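Local atomic coordinates of FACT-Spt16 (Cicer arietinum, PDB entry 5CE6), a protein that is the Spt16 subunit of the FACT histone chaperone and, through its N-terminal domain, probably binds histones H3-H4 during transcription. Residues S23-N27 / L78-F82; F29-K34 / P112-V117. The contacts are given in a common frame with arbitrary orientation. Numbering follows the deposited sequence.

Both contacts hang on one element, helix 26-42, and illustrate how the first turns of one helix pack against two separate parts of a lobe. Their centres lie 12 Å apart within the N-terminal lobe. Contact 1 joins the lead-in and first turn of that helix (23-27) to the loop after helix 69-78, and contact 2 sets the following turns (29-34) against helix 110-117. Along the chain the order is 23-27, 29-34, 78-82, 112-117, so the segments alternate. The two apolar packings adjoin, touching through Leu26 CD1 and Pro112 CG (3.7 Å) and through Leu78 CD2 and Phe29 CD1 (3.8 Å), and together they tie the start of the lobe to elements far along its sequence.

Contact 1: residues S23-N27 / L78-F82; sequences SIDLN and LGFEF
The 23-27 backbone runs extended through Ile24 (phi/psi -82/126) and Asp25 (-69/100) before turning into helix 26-42 at Leu26. Opposite it, helix 69-78 ends at Leu78, Gly79 breaks away with positive phi (85/4), and the chain then straightens through Phe80 (-148/154) toward strand 85-89. The two backbones come closest at Ile24 and Leu78, whose CA atoms are 6.0 Å apart. A single water bridges them, accepting from Asp25 N at 2.9 Å and donating to Leu78 O at 2.6 Å, so the Leu78 carbonyl at the end of one helix is linked through water to the amide at the N-cap of another. Asp25 occupies the N-cap position of helix 26-42: its OD1 accepts a hydrogen bond from Thr28 N, and the carboxylate leads away from the loop. Gly79 suits its place because a CB at these angles would jam against the carbonyl O of Leu78. This meeting of a capped helix start and a glycine-terminated helix end belongs to the N-terminal lobe of the Spt16 family, here at its first modelled residues. Ile24, in the mt rotamer, is the apolar centre: CD1 lies 3.9 Å from Leu78 CD2 and 4.4 Å from Phe82 CZ at that ring's edge, while CG1 stands 4.2 Å from Phe80 CD2. Ile105 of helix 100-106 and the neighbouring Val109 also touch this side chain. Phe80, with chi1 m, points its CB toward the 23-27 segment and presents its ring edge to the main chain, CE2 being 3.3 Å from Ser23 O and 4.1 Å from Ile24 N.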
loop_
_atom_site.group_PDB
_atom_site.type_symbol
_atom_site.label_atom_id
_atom_site.label_comp_id
_atom_site.label_asym_id
_atom_site.label_seq_id
_atom_site.Cartn_x
_atom_site.Cartn_y
_atom_site.Cartn_z
ATOM N N SER A 23 12.196 -16.833 16.005
ATOM C CA SER A 23 12.116 -15.782 14.992
ATOM C C SER A 23 11.081 -16.083 13.909
ATOM O O SER A 23 9.999 -15.496 13.895
ATOM C CB SER A 23 13.489 -15.534 14.358
ATOM O OG SER A 23 14.049 -14.313 14.808
ATOM N N ILE A 24 11.411 -17.000 13.001
ATOM C CA ILE A 24 10.542 -17.271 11.853
ATOM C C ILE A 24 9.389 -18.223 12.170
ATOM O O ILE A 24 9.595 -19.322 12.678
ATOM C CB ILE A 24 11.340 -17.796 10.634
ATOM C CG1 ILE A 24 12.252 -16.690 10.086
ATOM C CG2 ILE A 24 10.392 -18.278 9.532
ATOM C CD1 ILE A 24 13.229 -17.170 9.019
ATOM N N ASP A 25 8.173 -17.773 11.872
ATOM C CA ASP A 25 6.985 -18.603 11.983
ATOM C C ASP A 25 7.034 -19.684 10.903
ATOM O O ASP A 25 6.704 -19.421 9.745
ATOM C CB ASP A 25 5.748 -17.719 11.797
ATOM C CG ASP A 25 4.461 -18.414 12.180
ATOM O OD1 ASP A 25 4.273 -19.598 11.827
ATOM O OD2 ASP A 25 3.628 -17.757 12.835
ATOM N N LEU A 26 7.446 -20.892 11.281
ATOM C CA LEU A 26 7.615 -21.985 10.321
ATOM C C LEU A 26 6.305 -22.487 9.712
ATOM O O LEU A 26 6.284 -22.925 8.562
ATOM C CB LEU A 26 8.390 -23.150 10.948
ATOM C CG LEU A 26 9.826 -22.842 11.380
ATOM C CD1 LEU A 26 10.540 -24.092 11.838
ATOM C CD2 LEU A 26 10.604 -22.175 10.260
ATOM N N ASN A 27 5.218 -22.430 10.478
ATOM C CA ASN A 27 3.912 -22.870 9.992
ATOM C C ASN A 27 3.405 -21.955 8.887
ATOM O O ASN A 27 2.937 -22.411 7.841
ATOM C CB ASN A 27 2.903 -22.920 11.146
ATOM C CG ASN A 27 1.644 -23.698 10.796
ATOM O OD1 ASN A 27 1.040 -23.491 9.740
ATOM N ND2 ASN A 27 1.240 -24.598 11.686
ATOM N N LEU A 78 8.484 -14.883 5.220
ATOM C CA LEU A 78 9.395 -15.102 6.348
ATOM C C LEU A 78 9.082 -14.249 7.577
ATOM O O LEU A 78 9.564 -14.533 8.674
ATOM C CB LEU A 78 10.840 -14.855 5.905
ATOM C CG LEU A 78 11.365 -15.827 4.842
ATOM C CD1 LEU A 78 12.587 -15.264 4.129
ATOM C CD2 LEU A 78 11.691 -17.167 5.467
ATOM N N GLY A 79 8.289 -13.201 7.391
ATOM C CA GLY A 79 7.873 -12.362 8.503
ATOM C C GLY A 79 8.869 -11.273 8.851
ATOM O O GLY A 79 8.672 -10.543 9.822
ATOM N N PHE A 80 9.941 -11.168 8.067
ATOM C CA PHE A 80 11.000 -10.191 8.311
ATOM C C PHE A 80 11.608 -9.734 6.997
ATOM O O PHE A 80 11.568 -10.457 5.998
ATOM C CB PHE A 80 12.129 -10.788 9.171
ATOM C CG PHE A 80 11.684 -11.275 10.518
ATOM C CD1 PHE A 80 11.566 -10.394 11.586
ATOM C CD2 PHE A 80 11.387 -12.616 10.717
ATOM C CE1 PHE A 80 11.155 -10.848 12.829
ATOM C CE2 PHE A 80 10.973 -13.075 11.953
ATOM C CZ PHE A 80 10.858 -12.191 13.013
ATOM N N GLU A 81 12.168 -8.534 7.000
ATOM C CA GLU A 81 12.921 -8.056 5.855
ATOM C C GLU A 81 14.277 -8.732 5.831
ATOM O O GLU A 81 14.851 -9.031 6.880
ATOM C CB GLU A 81 13.137 -6.550 5.936
ATOM C CG GLU A 81 11.897 -5.717 5.676
ATOM C CD GLU A 81 12.212 -4.241 5.583
ATOM O OE1 GLU A 81 12.918 -3.834 4.634
ATOM O OE2 GLU A 81 11.753 -3.485 6.462
ATOM N N PHE A 82 14.789 -8.945 4.624
ATOM C CA PHE A 82 16.139 -9.460 4.422
ATOM C C PHE A 82 16.839 -8.542 3.429
ATOM O O PHE A 82 16.869 -8.815 2.227
ATOM C CB PHE A 82 16.086 -10.901 3.899
ATOM C CG PHE A 82 15.805 -11.938 4.967
ATOM C CD1 PHE A 82 14.523 -12.110 5.483
ATOM C CD2 PHE A 82 16.823 -12.758 5.436
ATOM C CE1 PHE A 82 14.272 -13.069 6.459
ATOM C CE2 PHE A 82 16.582 -13.720 6.410
ATOM C CZ PHE A 82 15.303 -13.882 6.919
HETATM O O HOH W 1 7.900 -15.214 10.586
#

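Contact 2: residues F29-K34 / P112-V117; sequences FQTRLK and PARESV
This is helix-to-helix packing on the outer side of the N-terminal lobe, between helix 26-42 and the short helix 110-117 that leads into edge strand 120-125 of the lobe's mixed sheet. The axes of the two segments approach to 9.0 Å and run in broadly the same direction, crossing at -46°. The nearest CA pairs are Gln30 with Ser116 at 5.6 Å and Lys34 with Val117 at 5.9 Å. Phe29 and Leu33, one turn apart and both with chi1 t, direct their CB atoms toward the partner. The Phe29 ring meets it edge-on, with CD2 4.0 Å from Pro112 CB and CE2 3.9 Å from Ala113 CB. Leu33 CD2 sits 3.9 Å from Ala113 CB and 3.6 Å from Val117 CG2. Spaced i, i+4, Phe29 and Leu33 form a ridge on helix 26-42, facing Pro112, Ala113, Ser116 and Val117. Ser116, with chi1 p, turns its OG back to Pro112 O (2.7 Å), satisfying the hydroxyl within its own helix while its CB packs 3.9 Å from Gln30 CB. Gln30 CG also lies 3.6 Å from Pro112 CB, and the more exposed Lys34 folds over the helix end, its CD 3.5 Å from Ser116 O. On another side of helix 26-42, Arg32 makes a cation-pi contact with Trp76 of helix 69-78.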
loop_
_atom_site.group_PDB
_atom_site.type_symbol
_atom_site.label_atom_id
_atom_site.label_comp_id
_atom_site.label_asym_id
_atom_site.label_seq_id
_atom_site.Cartn_x
_atom_site.Cartn_y
_atom_site.Cartn_z
ATOM N N PHE A 29 5.305 -19.942 7.089
ATOM C CA PHE A 29 6.240 -20.126 5.984
ATOM C C PHE A 29 5.812 -21.296 5.093
ATOM O O PHE A 29 5.756 -21.161 3.872
ATOM C CB PHE A 29 7.658 -20.359 6.518
ATOM C CG PHE A 29 8.642 -20.759 5.458
ATOM C CD1 PHE A 29 9.159 -19.814 4.582
ATOM C CD2 PHE A 29 9.058 -22.075 5.340
ATOM C CE1 PHE A 29 10.058 -20.179 3.601
ATOM C CE2 PHE A 29 9.965 -22.448 4.362
ATOM C CZ PHE A 29 10.467 -21.500 3.495
ATOM N N GLN A 30 5.484 -22.430 5.708
ATOM C CA GLN A 30 5.097 -23.624 4.951
ATOM C C GLN A 30 3.809 -23.412 4.165
ATOM O O GLN A 30 3.722 -23.762 2.986
ATOM C CB GLN A 30 4.938 -24.836 5.880
ATOM C CG GLN A 30 6.238 -25.407 6.398
ATOM C CD GLN A 30 6.025 -26.611 7.296
ATOM O OE1 GLN A 30 5.890 -27.738 6.820
ATOM N NE2 GLN A 30 5.988 -26.377 8.604
ATOM N N THR A 31 2.812 -22.842 4.829
ATOM C CA THR A 31 1.521 -22.588 4.208
ATOM C C THR A 31 1.667 -21.636 3.031
ATOM O O THR A 31 1.113 -21.866 1.948
ATOM C CB THR A 31 0.523 -22.002 5.219
ATOM O OG1 THR A 31 0.255 -22.976 6.233
ATOM C CG2 THR A 31 -0.775 -21.638 4.534
ATOM N N ARG A 32 2.435 -20.573 3.237
ATOM C CA ARG A 32 2.611 -19.570 2.201
ATOM C C ARG A 32 3.538 -20.020 1.066
ATOM O O ARG A 32 3.292 -19.674 -0.093
ATOM C CB ARG A 32 3.022 -18.232 2.819
ATOM C CG ARG A 32 1.857 -17.584 3.576
ATOM C CD ARG A 32 2.221 -16.275 4.257
ATOM N NE ARG A 32 1.126 -15.825 5.119
ATOM C CZ ARG A 32 1.176 -14.772 5.931
ATOM N NH1 ARG A 32 2.271 -14.038 6.016
ATOM N NH2 ARG A 32 0.122 -14.468 6.682
ATOM N N LEU A 33 4.564 -20.818 1.380
ATOM C CA LEU A 33 5.432 -21.357 0.334
ATOM C C LEU A 33 4.626 -22.292 -0.571
ATOM O O LEU A 33 4.777 -22.287 -1.798
ATOM C CB LEU A 33 6.649 -22.083 0.932
ATOM C CG LEU A 33 7.770 -22.512 -0.022
ATOM C CD1 LEU A 33 8.351 -21.296 -0.713
ATOM C CD2 LEU A 33 8.861 -23.269 0.724
ATOM N N LYS A 34 3.752 -23.085 0.043
ATOM C CA LYS A 34 2.871 -23.974 -0.704
ATOM C C LYS A 34 1.925 -23.172 -1.590
ATOM O O LYS A 34 1.753 -23.478 -2.771
ATOM C CB LYS A 34 2.072 -24.846 0.265
ATOM C CG LYS A 34 1.458 -26.088 -0.358
ATOM C CD LYS A 34 1.699 -27.302 0.534
ATOM C CE LYS A 34 1.535 -26.942 2.007
ATOM N NZ LYS A 34 2.051 -28.006 2.913
ATOM N N PRO A 112 11.302 -27.302 6.973
ATOM C CA PRO A 112 9.938 -26.919 6.578
ATOM C C PRO A 112 9.744 -26.767 5.068
ATOM O O PRO A 112 8.663 -27.079 4.568
ATOM C CB PRO A 112 9.754 -25.563 7.259
ATOM C CG PRO A 112 10.620 -25.650 8.470
ATOM C CD PRO A 112 11.822 -26.418 8.035
ATOM N N ALA A 113 10.761 -26.287 4.357
ATOM C CA ALA A 113 10.649 -26.131 2.906
ATOM C C ALA A 113 10.618 -27.497 2.225
ATOM O O ALA A 113 9.870 -27.711 1.271
ATOM C CB ALA A 113 11.801 -25.292 2.364
ATOM N N ARG A 114 11.449 -28.414 2.710
ATOM C CA ARG A 114 11.440 -29.784 2.215
ATOM C C ARG A 114 10.069 -30.421 2.399
ATOM O O ARG A 114 9.517 -31.015 1.473
ATOM C CB ARG A 114 12.468 -30.630 2.957
ATOM C CG ARG A 114 13.819 -30.706 2.289
ATOM C CD ARG A 114 14.587 -31.924 2.785
ATOM N NE ARG A 114 14.647 -31.958 4.243
ATOM C CZ ARG A 114 15.566 -31.324 4.964
ATOM N NH1 ARG A 114 16.504 -30.607 4.360
ATOM N NH2 ARG A 114 15.548 -31.404 6.287
ATOM N N GLU A 115 9.521 -30.275 3.601
ATOM C CA GLU A 115 8.308 -30.989 3.986
ATOM C C GLU A 115 7.034 -30.366 3.424
ATOM O O GLU A 115 5.969 -30.980 3.467
ATOM C CB GLU A 115 8.226 -31.105 5.512
ATOM C CG GLU A 115 9.418 -31.823 6.141
ATOM C CD GLU A 115 9.255 -32.044 7.634
ATOM O OE1 GLU A 115 9.637 -33.132 8.120
ATOM O OE2 GLU A 115 8.750 -31.132 8.323
ATOM N N SER A 116 7.142 -29.154 2.885
ATOM C CA SER A 116 5.972 -28.461 2.355
ATOM C C SER A 116 5.852 -28.541 0.827
ATOM O O SER A 116 4.795 -28.902 0.305
ATOM C CB SER A 116 5.949 -27.005 2.827
ATOM O OG SER A 116 7.149 -26.334 2.482
ATOM N N VAL A 117 6.925 -28.210 0.110
ATOM C CA VAL A 117 6.873 -28.206 -1.354
ATOM C C VAL A 117 7.940 -29.079 -2.011
ATOM O O VAL A 117 8.097 -29.062 -3.234
ATOM C CB VAL A 117 6.956 -26.772 -1.939
ATOM C CG1 VAL A 117 5.697 -26.005 -1.631
ATOM C CG2 VAL A 117 8.163 -26.041 -1.392
#